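Peptidase, zinc-dependent (Methanocorpusculum labreanum, PDB 3LMC) is probably a zinc-dependent metallopeptidase of family M54 that hydrolyses peptide bonds and carries a second, iron-occupied four-cysteine metal site. Local coordinates at residues Ser32-Gly37 / Pro68-Pro73. Residues are numbered along the deposited sequence; the frame is centred on the assembly and turned at random.
Sequences SRIDDG and PQIFKP
Ile34 reaches with its terminal methyl, CD1, into the angle between Ile70 and Phe71, where the edge strand of a mixed five-stranded sheet meets a short helix. The strand, 31-34, lies at one border of that sheet beside the parallel strand 3-7, and backbone hydrogen bonds between Ile34 and both Leu5 and Trp7 hold it there. Helix 68-71 follows helix 53-66 closely in the chain, and the contact joins the border strand to this short helix, away from both metal sites. The two backbones stay well apart, with 9.2 Å between the CA atoms of Ile34 and Ile70, and the gap is spanned by side chains without a hydrogen bond.

Ile34 and Phe71 cross at about a right angle, CD1 of Ile34 coming obliquely to the ring and lying 3.4 Å from Phe71 CE1 and 3.9 Å from Phe71 CZ. What carries the methyl that far is a stretched outer branch: CG1 of Ile34 stands anti to the carbonyl carbon and CD1 continues nearly extended beyond it (chi2 163°). The phenyl ring is buried, touched by Phe63 and Arg64 of helix 53-66 and by Tyr81 of helix 78-88, and it makes an edge-to-face pair with His4 on the neighbouring strand.

Ile70, exposed where Phe71 is buried, adds the third side chain of this small apolar cluster. Its CG2 branch, anti to the backbone N, folds over one face of the adjacent phenyl ring, 3.7 Å above the plane and over the centre, a CH-pi arrangement between consecutive residues. From there the same CG2 methyl of Ile70 meets CD1 of Ile34 at 3.8 Å.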
loop_
_atom_site.group_PDB
_atom_site.type_symbol
_atom_site.label_atom_id
_atom_site.label_comp_id
_atom_site.label_asym_id
_atom_site.label_seq_id
_atom_site.Cartn_x
_atom_site.Cartn_y
_atom_site.Cartn_z
ATOM N N SER A 32 -9.130 5.491 6.205
ATOM C CA SER A 32 -9.471 4.822 7.454
ATOM C C SER A 32 -8.403 3.801 7.829
ATOM O O SER A 32 -7.901 3.080 6.968
ATOM C CB SER A 32 -10.833 4.143 7.338
ATOM O OG SER A 32 -11.107 3.362 8.496
ATOM N N ARG A 33 -8.079 3.743 9.117
ATOM C CA ARG A 33 -6.969 2.950 9.621
ATOM C C ARG A 33 -7.437 1.691 10.343
ATOM O O ARG A 33 -8.284 1.756 11.235
ATOM C CB ARG A 33 -6.138 3.809 10.571
ATOM C CG ARG A 33 -4.821 3.203 10.994
ATOM C CD ARG A 33 -4.006 4.231 11.746
ATOM N NE ARG A 33 -4.561 4.510 13.063
ATOM C CZ ARG A 33 -5.285 5.582 13.362
ATOM N NH1 ARG A 33 -5.562 6.496 12.433
ATOM N NH2 ARG A 33 -5.730 5.736 14.602
ATOM N N ILE A 34 -6.892 0.546 9.943
ATOM C CA ILE A 34 -7.091 -0.714 10.662
ATOM C C ILE A 34 -5.720 -1.212 11.098
ATOM O O ILE A 34 -4.906 -1.572 10.250
ATOM C CB ILE A 34 -7.724 -1.811 9.761
ATOM C CG1 ILE A 34 -9.049 -1.354 9.162
ATOM C CG2 ILE A 34 -7.926 -3.105 10.549
ATOM C CD1 ILE A 34 -9.494 -2.216 7.960
ATOM N N ASP A 35 -5.436 -1.235 12.401
ATOM C CA ASP A 35 -4.099 -1.647 12.826
ATOM C C ASP A 35 -4.115 -2.583 14.024
ATOM O O ASP A 35 -3.155 -2.630 14.801
ATOM C CB ASP A 35 -3.204 -0.437 13.101
ATOM C CG ASP A 35 -3.674 0.392 14.282
ATOM O OD1 ASP A 35 -4.631 -0.019 14.974
ATOM O OD2 ASP A 35 -3.072 1.466 14.526
ATOM N N ASP A 36 -5.206 -3.331 14.166
ATOM C CA ASP A 36 -5.350 -4.252 15.285
ATOM C C ASP A 36 -5.486 -5.681 14.788
ATOM O O ASP A 36 -6.468 -6.350 15.094
ATOM C CB ASP A 36 -6.554 -3.877 16.161
ATOM C CG ASP A 36 -7.883 -3.947 15.412
ATOM O OD1 ASP A 36 -7.877 -3.888 14.163
ATOM O OD2 ASP A 36 -8.937 -4.058 16.081
ATOM N N GLY A 37 -4.513 -6.151 14.015
ATOM C CA GLY A 37 -4.568 -7.513 13.501
ATOM C C GLY A 37 -3.460 -7.783 12.518
ATOM O O GLY A 37 -2.891 -6.846 11.973
ATOM N N PRO A 68 -17.790 -7.753 5.163
ATOM C CA PRO A 68 -18.628 -6.551 5.100
ATOM C C PRO A 68 -18.623 -5.789 6.414
ATOM O O PRO A 68 -18.605 -4.550 6.432
ATOM C CB PRO A 68 -20.037 -7.112 4.863
ATOM C CG PRO A 68 -19.834 -8.452 4.285
ATOM C CD PRO A 68 -18.542 -8.976 4.821
ATOM N N GLN A 69 -18.667 -6.530 7.516
ATOM C CA GLN A 69 -18.739 -5.906 8.828
ATOM C C GLN A 69 -17.519 -4.999 9.075
ATOM O O GLN A 69 -17.566 -4.100 9.922
ATOM C CB GLN A 69 -18.930 -6.952 9.943
ATOM C CG GLN A 69 -17.803 -7.969 10.106
ATOM C CD GLN A 69 -18.016 -9.255 9.304
ATOM O OE1 GLN A 69 -18.530 -9.228 8.187
ATOM N NE2 GLN A 69 -17.602 -10.387 9.874
ATOM N N ILE A 70 -16.444 -5.211 8.315
ATOM C CA ILE A 70 -15.291 -4.303 8.384
ATOM C C ILE A 70 -15.313 -3.179 7.329
ATOM O O ILE A 70 -15.204 -2.010 7.680
ATOM C CB ILE A 70 -13.943 -5.059 8.306
ATOM C CG1 ILE A 70 -13.819 -6.063 9.447
ATOM C CG2 ILE A 70 -12.781 -4.091 8.386
ATOM C CD1 ILE A 70 -12.462 -6.729 9.494
ATOM N N PHE A 71 -15.469 -3.524 6.049
ATOM C CA PHE A 71 -15.230 -2.541 4.978
ATOM C C PHE A 71 -16.454 -1.855 4.353
ATOM O O PHE A 71 -16.312 -0.808 3.712
ATOM C CB PHE A 71 -14.387 -3.167 3.862
ATOM C CG PHE A 71 -13.072 -3.716 4.337
ATOM C CD1 PHE A 71 -11.990 -2.871 4.556
ATOM C CD2 PHE A 71 -12.916 -5.076 4.576
ATOM C CE1 PHE A 71 -10.778 -3.380 5.007
ATOM C CE2 PHE A 71 -11.701 -5.591 5.017
ATOM C CZ PHE A 71 -10.639 -4.748 5.232
ATOM N N LYS A 72 -17.639 -2.438 4.516
ATOM C CA LYS A 72 -18.837 -1.903 3.860
ATOM C C LYS A 72 -19.392 -0.696 4.616
ATOM O O LYS A 72 -19.672 -0.796 5.805
ATOM C CB LYS A 72 -19.900 -2.996 3.738
ATOM C CG LYS A 72 -21.231 -2.525 3.180
ATOM C CD LYS A 72 -22.247 -3.660 3.117
ATOM C CE LYS A 72 -23.058 -3.763 4.407
ATOM N NZ LYS A 72 -23.767 -2.487 4.786
ATOM N N PRO A 73 -19.539 0.456 3.936
ATOM C CA PRO A 73 -20.180 1.615 4.570
ATOM C C PRO A 73 -21.560 1.218 5.081
ATOM O O PRO A 73 -22.193 0.351 4.481
ATOM C CB PRO A 73 -20.329 2.610 3.414
ATOM C CG PRO A 73 -19.258 2.243 2.463
ATOM C CD PRO A 73 -19.136 0.740 2.549
#